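Local atomic coordinates of DNA replication and repair protein RecF (Caldanaerobacter subterraneus subsp. tengcongensis, PDB entry 5Z69), a protein that binds ATP, probably binds single-stranded DNA, and acts as a recombination mediator of the RecFOR pathway in DNA repair. Residues N17-K22 with S65-F70; L121-S126 with C300-E305; R199-R204 with Y231-G236. One frame throughout, in Å; residues are numbered along the deposited sequence.

Interaction 1 (N17-K22 with S65-F70). With AGS (phosphothiophosphoric acid-adenylate ester), chain C.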
loop_
_atom_site.group_PDB
_atom_site.type_symbol
_atom_site.label_atom_id
_atom_site.label_comp_id
_atom_site.label_asym_id
_atom_site.label_seq_id
_atom_site.Cartn_x
_atom_site.Cartn_y
_atom_site.Cartn_z
ATOM N N ASN A 17 29.984 6.132 -33.474
ATOM C CA ASN A 17 30.498 6.264 -32.094
ATOM C C ASN A 17 29.493 5.839 -31.032
ATOM O O ASN A 17 29.479 6.387 -29.917
ATOM C CB ASN A 17 30.938 7.697 -31.791
ATOM C CG ASN A 17 32.136 8.130 -32.615
ATOM O OD1 ASN A 17 32.967 7.313 -33.003
ATOM N ND2 ASN A 17 32.226 9.422 -32.885
ATOM N N PHE A 18 28.633 4.884 -31.364
ATOM C CA PHE A 18 27.681 4.434 -30.372
ATOM C C PHE A 18 28.260 3.234 -29.628
ATOM O O PHE A 18 28.516 2.204 -30.238
ATOM C CB PHE A 18 26.325 4.084 -31.002
ATOM C CG PHE A 18 25.253 3.822 -29.979
ATOM C CD1 PHE A 18 24.456 4.858 -29.508
ATOM C CD2 PHE A 18 25.073 2.553 -29.454
ATOM C CE1 PHE A 18 23.468 4.628 -28.562
ATOM C CE2 PHE A 18 24.079 2.311 -28.488
ATOM C CZ PHE A 18 23.281 3.356 -28.045
ATOM N N ARG A 19 28.480 3.387 -28.320
ATOM C CA ARG A 19 29.066 2.324 -27.498
ATOM C C ARG A 19 30.331 1.735 -28.165
ATOM O O ARG A 19 31.194 2.478 -28.616
ATOM C CB ARG A 19 28.031 1.219 -27.238
ATOM C CG ARG A 19 26.829 1.639 -26.373
ATOM C CD ARG A 19 27.156 1.666 -24.864
ATOM N NE ARG A 19 25.936 1.670 -24.068
ATOM C CZ ARG A 19 25.902 1.662 -22.730
ATOM N NH1 ARG A 19 27.017 1.667 -22.011
ATOM N NH2 ARG A 19 24.746 1.658 -22.101
ATOM N N ASN A 20 30.413 0.411 -28.258
ATOM C CA ASN A 20 31.514 -0.271 -28.908
ATOM C C ASN A 20 31.200 -0.551 -30.377
ATOM O O ASN A 20 31.979 -1.222 -31.054
ATOM C CB ASN A 20 31.828 -1.596 -28.181
ATOM C CG ASN A 20 30.869 -2.724 -28.565
ATOM O OD1 ASN A 20 29.655 -2.515 -28.699
ATOM N ND2 ASN A 20 31.416 -3.916 -28.771
ATOM N N LEU A 21 30.055 -0.107 -30.888
ATOM C CA LEU A 21 29.693 -0.449 -32.284
ATOM C C LEU A 21 30.564 0.335 -33.272
ATOM O O LEU A 21 30.797 1.544 -33.043
ATOM C CB LEU A 21 28.194 -0.161 -32.507
ATOM C CG LEU A 21 27.137 -1.223 -32.184
ATOM C CD1 LEU A 21 27.410 -1.680 -30.871
ATOM C CD2 LEU A 21 25.738 -0.640 -32.164
ATOM N N LYS A 22 31.064 -0.315 -34.313
ATOM C CA LYS A 22 31.790 0.401 -35.323
ATOM C C LYS A 22 30.825 1.245 -36.168
ATOM O O LYS A 22 29.604 1.060 -36.100
ATOM C CB LYS A 22 32.579 -0.567 -36.186
ATOM C CG LYS A 22 33.476 -1.509 -35.406
ATOM C CD LYS A 22 34.629 -0.741 -34.795
ATOM C CE LYS A 22 35.692 -1.648 -34.150
ATOM N NZ LYS A 22 35.361 -2.056 -32.764
ATOM N N SER A 65 26.031 10.103 -21.583
ATOM C CA SER A 65 27.487 10.134 -21.764
ATOM C C SER A 65 28.092 8.724 -21.784
ATOM O O SER A 65 29.175 8.513 -22.310
ATOM C CB SER A 65 28.152 10.981 -20.661
ATOM O OG SER A 65 27.973 10.395 -19.374
ATOM N N GLU A 66 27.389 7.752 -21.213
ATOM C CA GLU A 66 27.891 6.380 -21.243
ATOM C C GLU A 66 27.717 5.710 -22.594
ATOM O O GLU A 66 28.378 4.708 -22.866
ATOM C CB GLU A 66 27.204 5.529 -20.185
ATOM C CG GLU A 66 27.416 5.988 -18.755
ATOM C CD GLU A 66 26.663 5.074 -17.789
ATOM O OE1 GLU A 66 26.923 3.849 -17.802
ATOM O OE2 GLU A 66 25.770 5.568 -17.071
ATOM N N LEU A 67 26.832 6.242 -23.437
ATOM C CA LEU A 67 26.634 5.655 -24.770
ATOM C C LEU A 67 27.661 6.144 -25.781
ATOM O O LEU A 67 27.779 5.597 -26.903
ATOM C CB LEU A 67 25.232 5.963 -25.309
ATOM C CG LEU A 67 24.036 5.725 -24.390
ATOM C CD1 LEU A 67 22.768 5.599 -25.212
ATOM C CD2 LEU A 67 24.257 4.502 -23.550
ATOM N N VAL A 68 28.380 7.202 -25.428
ATOM C CA VAL A 68 29.416 7.701 -26.342
ATOM C C VAL A 68 30.591 6.722 -26.351
ATOM O O VAL A 68 31.061 6.316 -25.285
ATOM C CB VAL A 68 29.944 9.112 -25.953
ATOM C CG1 VAL A 68 30.995 9.570 -26.969
ATOM C CG2 VAL A 68 28.811 10.133 -25.850
ATOM N N LYS A 69 31.054 6.343 -27.539
ATOM C CA LYS A 69 32.259 5.533 -27.683
ATOM C C LYS A 69 33.397 6.160 -26.869
ATOM O O LYS A 69 33.575 7.375 -26.923
ATOM C CB LYS A 69 32.654 5.415 -29.156
ATOM C CG LYS A 69 33.975 4.696 -29.414
ATOM C CD LYS A 69 34.413 4.915 -30.853
ATOM C CE LYS A 69 35.803 4.366 -31.146
ATOM N NZ LYS A 69 36.153 4.629 -32.580
ATOM N N PHE A 70 34.098 5.325 -26.093
ATOM C CA PHE A 70 35.193 5.782 -25.235
ATOM C C PHE A 70 36.157 6.699 -25.993
ATOM O O PHE A 70 36.655 6.366 -27.075
ATOM C CB PHE A 70 35.952 4.589 -24.637
ATOM C CG PHE A 70 35.106 3.704 -23.741
ATOM C CD1 PHE A 70 34.056 4.229 -23.007
ATOM C CD2 PHE A 70 35.371 2.346 -23.637
ATOM C CE1 PHE A 70 33.283 3.414 -22.191
ATOM C CE2 PHE A 70 34.603 1.532 -22.826
ATOM C CZ PHE A 70 33.559 2.066 -22.105
HETATM P PG AGS C . 23.861 -8.883 -24.243
HETATM S S1G AGS C . 22.565 -9.739 -25.429
HETATM O O2G AGS C . 24.688 -9.986 -23.502
HETATM O O3G AGS C . 23.037 -8.093 -23.178
HETATM P PB AGS C . 26.379 -8.159 -25.305
HETATM O O1B AGS C . 26.708 -8.353 -26.748
HETATM O O2B AGS C . 26.788 -9.380 -24.463
HETATM O O3B AGS C . 24.804 -7.907 -25.062
HETATM P PA AGS C . 26.960 -5.419 -25.039
HETATM O O1A AGS C . 26.163 -5.303 -26.345
HETATM O O2A AGS C . 26.362 -4.846 -23.791
HETATM O O3A AGS C . 27.269 -6.960 -24.755
HETATM O "O5'" AGS C . 28.385 -4.839 -25.240
HETATM C "C5'" AGS C . 28.928 -4.000 -24.258
HETATM C "C4'" AGS C . 30.397 -3.997 -24.545
HETATM O "O4'" AGS C . 30.772 -2.701 -25.063
HETATM C "C3'" AGS C . 31.266 -4.236 -23.315
HETATM O "O3'" AGS C . 32.438 -4.964 -23.665
HETATM C "C2'" AGS C . 31.529 -2.814 -22.813
HETATM O "O2'" AGS C . 32.766 -2.702 -22.115
HETATM C "C1'" AGS C . 31.581 -2.020 -24.124
HETATM N N9 AGS C . 31.105 -0.652 -24.002
HETATM C C8 AGS C . 30.061 -0.191 -23.235
HETATM N N7 AGS C . 29.882 1.104 -23.302
HETATM C C5 AGS C . 30.868 1.532 -24.174
HETATM C C6 AGS C . 31.223 2.803 -24.667
HETATM N N6 AGS C . 30.574 3.925 -24.343
HETATM N N1 AGS C . 32.279 2.884 -25.507
HETATM C C2 AGS C . 32.925 1.762 -25.837
HETATM N N3 AGS C . 32.686 0.509 -25.439
HETATM C C4 AGS C . 31.637 0.465 -24.607
HETATM O O HOH W 1 26.574 1.810 -19.143
#
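The loop of R19 and the loop of L67 meet at the adenine end of the ATP site, where the nucleotide AGS is bound. A single beta bridge pairs the backbones of F18 and V68. R19 N donates to L67 O at 2.7 Å, and K69 N donates to N17 O at 2.9 Å. Residues F18 to L21 form a type II' beta turn, closed by L21 N on F18 O.

The R19 side chain serves both loop and ligand. Its CG is anti to the carbonyl carbon (chi1 -66°), and the chain bends at the next bond. L67 crosses it obliquely. L67 CD2 lies over one face of the guanidinium, 3.2 Å from R19 NH2. At the edge, in the plane of the group, R19 NH1 donates to AGS N7 at 3.2 Å. The same nitrogen holds a water that donates to E66 OE1. A salt bridge from NE to E48 and a bond from NH2 to S62 further fix the group. The other branch of L67 serves F18: L67 CD1 is 3.6 Å from F18 CE1, and the two side chains lie side by side.

The backbone of 65-70 reads the adenine. AGS N6 donates to V68 O at 2.6 Å and to E66 O at 2.8 Å. F70 N donates to AGS N1 at 3.1 Å. The amino group and the ring nitrogen N1 are thus both met by backbone atoms of 65-70.

Helix 43-55 backs the contact, with A49 against F18 and E48 against L67. F75 of strand 74-83 meets the F18 ring edge-to-face and also touches L67 and V68. Y95 of strand 86-96 packs on V68.

Interaction 2 (L121-S126 with C300-E305); sequences LTVIFS and CLKLSE
K302 reaches from its helix to the backbone of the strand at I124. Its chain is folded to do so. CG is anti to the carbonyl carbon (chi1 -59°), and the chain turns again at chi2 and chi3 before the last bond runs out anti. This brings K302 NZ to 3.0 Å from I124 O, a weak hydrogen bond. The same nitrogen makes a salt bridge to E305 OE1 at 2.8 Å, one helical turn on. It meets that oxygen on the syn side, 20° out of the carboxylate plane.

E305 is extended, with CG anti to the backbone N. OE1 also bonds to the hydroxyl of Y143. OE2 takes a hydrogen bond of 2.7 Å from a water. I124 N donates to this water at 3.0 Å, and K302 NZ adds a weak bond. The buried charges thus have each other, the strand backbone, a tyrosine and a water as partners. The pairing would be expected to favour the charged forms of both residues. V123 and E305 meet tip to tip, with V123 CG1 3.7 Å from E305 OE2.

The apolar part lies beside this network. F125 and K302 slide past each other in opposite directions. F125 CE2 is 3.5 Å from K302 CB, and the ring is oblique to it. L303 CD2 is more distant, 4.5 Å from F125 CE2.

Strand 122-125 and helix segment 300-305 run antiparallel, at 172°, with axes 9.2 Å apart. The strand is the outermost of its mixed sheet within the chain and bonds to the parallel strand 318-321. Helix 291-313 leads directly to that neighbouring strand. A helix packed against parallel strands of such a sheet is typical of the alpha/beta core of P-loop NTPases, the clan of this family.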
loop_
_atom_site.group_PDB
_atom_site.type_symbol
_atom_site.label_atom_id
_atom_site.label_comp_id
_atom_site.label_asym_id
_atom_site.label_seq_id
_atom_site.Cartn_x
_atom_site.Cartn_y
_atom_site.Cartn_z
ATOM N N LEU A 121 7.491 3.027 -32.820
ATOM C CA LEU A 121 7.064 2.218 -31.652
ATOM C C LEU A 121 7.769 0.877 -31.572
ATOM O O LEU A 121 7.788 0.108 -32.537
ATOM C CB LEU A 121 5.553 1.962 -31.681
ATOM C CG LEU A 121 4.693 3.224 -31.710
ATOM C CD1 LEU A 121 3.240 2.906 -31.993
ATOM C CD2 LEU A 121 4.849 3.890 -30.351
ATOM N N THR A 122 8.332 0.606 -30.402
ATOM C CA THR A 122 8.948 -0.671 -30.099
ATOM C C THR A 122 8.411 -1.179 -28.760
ATOM O O THR A 122 7.917 -0.405 -27.952
ATOM C CB THR A 122 10.494 -0.568 -29.976
ATOM O OG1 THR A 122 10.803 0.533 -29.122
ATOM C CG2 THR A 122 11.178 -0.366 -31.347
ATOM N N VAL A 123 8.498 -2.483 -28.543
ATOM C CA VAL A 123 8.378 -3.054 -27.202
ATOM C C VAL A 123 9.608 -3.914 -27.001
ATOM O O VAL A 123 9.942 -4.718 -27.869
ATOM C CB VAL A 123 7.107 -3.904 -27.032
ATOM C CG1 VAL A 123 7.039 -4.508 -25.608
ATOM C CG2 VAL A 123 5.886 -3.059 -27.334
ATOM N N ILE A 124 10.295 -3.730 -25.882
ATOM C CA ILE A 124 11.526 -4.466 -25.656
ATOM C C ILE A 124 11.325 -5.427 -24.498
ATOM O O ILE A 124 10.841 -5.038 -23.444
ATOM C CB ILE A 124 12.727 -3.518 -25.379
ATOM C CG1 ILE A 124 13.972 -4.322 -25.013
ATOM C CG2 ILE A 124 12.388 -2.474 -24.301
ATOM C CD1 ILE A 124 15.266 -3.611 -25.386
ATOM N N PHE A 125 11.677 -6.686 -24.734
ATOM C CA PHE A 125 11.566 -7.750 -23.747
ATOM C C PHE A 125 12.979 -8.067 -23.333
ATOM O O PHE A 125 13.816 -8.321 -24.183
ATOM C CB PHE A 125 10.896 -9.009 -24.320
ATOM C CG PHE A 125 9.497 -8.797 -24.842
ATOM C CD1 PHE A 125 9.275 -8.175 -26.072
ATOM C CD2 PHE A 125 8.400 -9.262 -24.120
ATOM C CE1 PHE A 125 7.971 -8.006 -26.554
ATOM C CE2 PHE A 125 7.101 -9.092 -24.596
ATOM C CZ PHE A 125 6.888 -8.462 -25.809
ATOM N N SER A 126 13.234 -8.063 -22.030
ATOM C CA SER A 126 14.579 -8.201 -21.478
ATOM C C SER A 126 14.496 -8.983 -20.162
ATOM O O SER A 126 13.466 -8.942 -19.499
ATOM C CB SER A 126 15.199 -6.819 -21.258
ATOM O OG SER A 126 16.489 -6.915 -20.700
ATOM N N CYS A 300 3.726 -11.802 -18.810
ATOM C CA CYS A 300 2.337 -11.370 -18.955
ATOM C C CYS A 300 2.212 -9.846 -18.952
ATOM O O CYS A 300 1.425 -9.273 -19.700
ATOM C CB CYS A 300 1.478 -11.951 -17.824
ATOM S SG CYS A 300 1.212 -13.745 -17.903
ATOM N N LEU A 301 2.966 -9.212 -18.058
ATOM C CA LEU A 301 3.042 -7.761 -17.990
ATOM C C LEU A 301 3.456 -7.166 -19.344
ATOM O O LEU A 301 2.838 -6.220 -19.834
ATOM C CB LEU A 301 4.032 -7.347 -16.904
ATOM C CG LEU A 301 4.282 -5.854 -16.741
ATOM C CD1 LEU A 301 3.107 -5.197 -16.035
ATOM C CD2 LEU A 301 5.591 -5.607 -15.999
ATOM N N LYS A 302 4.491 -7.743 -19.947
ATOM C CA LYS A 302 5.035 -7.216 -21.212
ATOM C C LYS A 302 4.133 -7.581 -22.395
ATOM O O LYS A 302 3.938 -6.779 -23.313
ATOM C CB LYS A 302 6.459 -7.729 -21.442
ATOM C CG LYS A 302 7.471 -7.358 -20.335
ATOM C CD LYS A 302 7.737 -5.852 -20.257
ATOM C CE LYS A 302 8.389 -5.371 -21.567
ATOM N NZ LYS A 302 8.762 -3.910 -21.582
ATOM N N LEU A 303 3.583 -8.792 -22.372
ATOM C CA LEU A 303 2.606 -9.193 -23.377
ATOM C C LEU A 303 1.426 -8.225 -23.367
ATOM O O LEU A 303 0.896 -7.876 -24.414
ATOM C CB LEU A 303 2.131 -10.632 -23.137
ATOM C CG LEU A 303 3.115 -11.739 -23.531
ATOM C CD1 LEU A 303 2.539 -13.109 -23.199
ATOM C CD2 LEU A 303 3.465 -11.648 -25.016
ATOM N N SER A 304 1.052 -7.767 -22.179
ATOM C CA SER A 304 -0.038 -6.807 -22.019
ATOM C C SER A 304 0.332 -5.406 -22.498
ATOM O O SER A 304 -0.503 -4.683 -23.059
ATOM C CB SER A 304 -0.470 -6.747 -20.556
ATOM O OG SER A 304 -1.129 -7.939 -20.197
ATOM N N GLU A 305 1.579 -5.022 -22.258
ATOM C CA GLU A 305 2.091 -3.748 -22.741
ATOM C C GLU A 305 1.907 -3.706 -24.237
ATOM O O GLU A 305 1.340 -2.761 -24.798
ATOM C CB GLU A 305 3.568 -3.582 -22.365
ATOM C CG GLU A 305 4.177 -2.257 -22.830
ATOM C CD GLU A 305 5.685 -2.217 -22.666
ATOM O OE1 GLU A 305 6.203 -2.871 -21.729
ATOM O OE2 GLU A 305 6.353 -1.529 -23.484
HETATM O O HOH W 2 8.947 -1.788 -24.089
#

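Interaction 3 (R199-R204 with Y231-G236)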
loop_
_atom_site.group_PDB
_atom_site.type_symbol
_atom_site.label_atom_id
_atom_site.label_comp_id
_atom_site.label_asym_id
_atom_site.label_seq_id
_atom_site.Cartn_x
_atom_site.Cartn_y
_atom_site.Cartn_z
ATOM N N ARG A 199 -5.352 14.428 -12.378
ATOM C CA ARG A 199 -5.394 13.966 -13.772
ATOM C C ARG A 199 -4.511 12.738 -13.995
ATOM O O ARG A 199 -4.894 11.795 -14.683
ATOM C CB ARG A 199 -4.987 15.085 -14.702
ATOM C CG ARG A 199 -6.054 16.128 -14.834
ATOM C CD ARG A 199 -5.946 16.806 -16.173
ATOM N NE ARG A 199 -4.779 17.670 -16.229
ATOM C CZ ARG A 199 -4.795 18.943 -15.862
ATOM N NH1 ARG A 199 -5.921 19.476 -15.408
ATOM N NH2 ARG A 199 -3.695 19.681 -15.948
ATOM N N ILE A 200 -3.347 12.736 -13.366
ATOM C CA ILE A 200 -2.392 11.646 -13.508
ATOM C C ILE A 200 -2.921 10.360 -12.858
ATOM O O ILE A 200 -2.840 9.275 -13.444
ATOM C CB ILE A 200 -1.039 12.072 -12.905
ATOM C CG1 ILE A 200 -0.271 12.941 -13.922
ATOM C CG2 ILE A 200 -0.197 10.870 -12.479
ATOM C CD1 ILE A 200 0.748 13.865 -13.269
ATOM N N ILE A 201 -3.465 10.484 -11.651
ATOM C CA ILE A 201 -4.056 9.328 -10.981
ATOM C C ILE A 201 -5.161 8.734 -11.843
ATOM O O ILE A 201 -5.223 7.519 -12.043
ATOM C CB ILE A 201 -4.609 9.712 -9.591
ATOM C CG1 ILE A 201 -3.448 9.860 -8.611
ATOM C CG2 ILE A 201 -5.624 8.669 -9.093
ATOM C CD1 ILE A 201 -3.770 10.712 -7.403
ATOM N N LYS A 202 -6.007 9.599 -12.395
ATOM C CA LYS A 202 -7.118 9.133 -13.220
ATOM C C LYS A 202 -6.629 8.309 -14.411
ATOM O O LYS A 202 -7.156 7.228 -14.692
ATOM C CB LYS A 202 -7.959 10.312 -13.717
ATOM C CG LYS A 202 -9.188 9.862 -14.494
ATOM C CD LYS A 202 -9.498 10.750 -15.685
ATOM C CE LYS A 202 -8.518 10.500 -16.832
ATOM N NZ LYS A 202 -8.830 11.286 -18.069
ATOM N N VAL A 203 -5.611 8.804 -15.104
ATOM C CA VAL A 203 -5.118 8.084 -16.262
ATOM C C VAL A 203 -4.361 6.820 -15.868
ATOM O O VAL A 203 -4.479 5.781 -16.537
ATOM C CB VAL A 203 -4.212 8.973 -17.125
ATOM C CG1 VAL A 203 -3.552 8.140 -18.235
ATOM C CG2 VAL A 203 -5.017 10.133 -17.694
ATOM N N ARG A 204 -3.583 6.896 -14.793
ATOM C CA ARG A 204 -2.887 5.707 -14.311
ATOM C C ARG A 204 -3.881 4.599 -13.988
ATOM O O ARG A 204 -3.625 3.425 -14.281
ATOM C CB ARG A 204 -2.043 6.011 -13.078
ATOM C CG ARG A 204 -0.726 6.712 -13.377
ATOM C CD ARG A 204 0.077 6.909 -12.098
ATOM N NE ARG A 204 1.352 7.537 -12.395
ATOM C CZ ARG A 204 2.259 7.868 -11.490
ATOM N NH1 ARG A 204 2.037 7.637 -10.197
ATOM N NH2 ARG A 204 3.391 8.439 -11.881
ATOM N N TYR A 231 -3.911 -0.620 -7.041
ATOM C CA TYR A 231 -3.303 0.676 -7.275
ATOM C C TYR A 231 -3.286 1.482 -5.982
ATOM O O TYR A 231 -4.315 1.997 -5.540
ATOM C CB TYR A 231 -4.064 1.417 -8.392
ATOM C CG TYR A 231 -3.581 2.826 -8.711
ATOM C CD1 TYR A 231 -2.295 3.260 -8.362
ATOM C CD2 TYR A 231 -4.422 3.722 -9.362
ATOM C CE1 TYR A 231 -1.873 4.543 -8.650
ATOM C CE2 TYR A 231 -4.007 5.008 -9.665
ATOM C CZ TYR A 231 -2.737 5.408 -9.312
ATOM O OH TYR A 231 -2.353 6.686 -9.600
ATOM N N LEU A 232 -2.100 1.590 -5.388
ATOM C CA LEU A 232 -1.910 2.374 -4.171
ATOM C C LEU A 232 -1.697 3.842 -4.504
ATOM O O LEU A 232 -0.561 4.344 -4.430
ATOM C CB LEU A 232 -0.719 1.844 -3.369
ATOM C CG LEU A 232 -0.763 0.353 -3.031
ATOM C CD1 LEU A 232 0.342 -0.004 -2.046
ATOM C CD2 LEU A 232 -2.129 0.002 -2.474
ATOM N N ASN A 233 -2.774 4.535 -4.868
ATOM C CA ASN A 233 -2.652 5.944 -5.233
ATOM C C ASN A 233 -2.544 6.860 -4.015
ATOM O O ASN A 233 -2.845 6.464 -2.871
ATOM C CB ASN A 233 -3.819 6.381 -6.126
ATOM C CG ASN A 233 -5.142 6.383 -5.406
ATOM O OD1 ASN A 233 -5.445 7.299 -4.638
ATOM N ND2 ASN A 233 -5.958 5.371 -5.671
ATOM N N SER A 234 -2.112 8.089 -4.269
ATOM C CA SER A 234 -1.729 9.001 -3.194
ATOM C C SER A 234 -2.932 9.740 -2.611
ATOM O O SER A 234 -2.796 10.484 -1.638
ATOM C CB SER A 234 -0.695 10.010 -3.694
ATOM O OG SER A 234 -1.038 10.499 -4.983
ATOM N N ALA A 235 -4.093 9.543 -3.226
ATOM C CA ALA A 235 -5.333 10.156 -2.778
ATOM C C ALA A 235 -6.026 9.240 -1.757
ATOM O O ALA A 235 -6.993 9.655 -1.135
ATOM C CB ALA A 235 -6.255 10.427 -3.944
ATOM N N GLY A 236 -5.518 8.012 -1.636
ATOM C CA GLY A 236 -5.979 7.021 -0.694
ATOM C C GLY A 236 -7.355 6.503 -1.126
ATOM O O GLY A 236 -8.092 5.927 -0.347
#
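I201 and Y231 carry most of the contact, and R204 adds the next share. The tyrosine reaches from its strand to the helix with CG anti to its backbone N (chi1 177°). It crosses both helix side chains at about a right angle. Its hydroxyl touches both residues: Y231 OH is 3.4 Å from I201 CA and 3.5 Å from R204 CD. R204 CB also sits oblique to the ring, 3.9 Å from Y231 CZ. I201 O lies at the ring edge, 3.7 Å from Y231 CE2.

I201 touches both the tyrosine and the turn after the strand. Its CG2 branch lies 4.0 Å from Y231 CE2. The other branch runs out to the turn, where I201 CD1 is 3.7 Å from S234 OG. A235 CB is also near it.

The turn has its own support. N233 to G236 form a type I beta turn. N233 OD1 accepts from A235 N at 3.0 Å, in the carbonyl plane and on a lone pair, which makes an Asx turn. N233 CB lies over one face of the Y231 ring, toward the rim.

The polar ends find partners beyond the two segments. E274 takes the hydroxyls of Y231 and S234 and a salt bridge from R204 NH1. R204 NH2 forms a second salt bridge with D145. The chemistry is therefore divided. Helix 186-222 and the end of strand 227-232 meet by van der Waals contact, much of it carbon against hydroxyl oxygen, while a shared carboxylate ties the polar tips. This grouping would be expected to favour an ionised E274.

The contacts differ in depth and chemistry. Interaction 2 is fully buried and lies nearest the centre of the chain. Interaction 3 is also buried but further out, and interaction 1 is partly buried at the nucleotide. Interaction 1 joins two loops by strong backbone bonds. Interaction 2 joins strand and helix through a weak bond, a water and apolar contact. Interaction 3 is van der Waals contact, its polar tips turned outside its segments. No two contacts share a helix or strand. Interaction 3 is nested within the chain loop closed by interaction 2, though helix 186-222, which carries 199-204, also touches L303 and S304. Interactions 1 and 3 lie on opposite sides of the chain's centre.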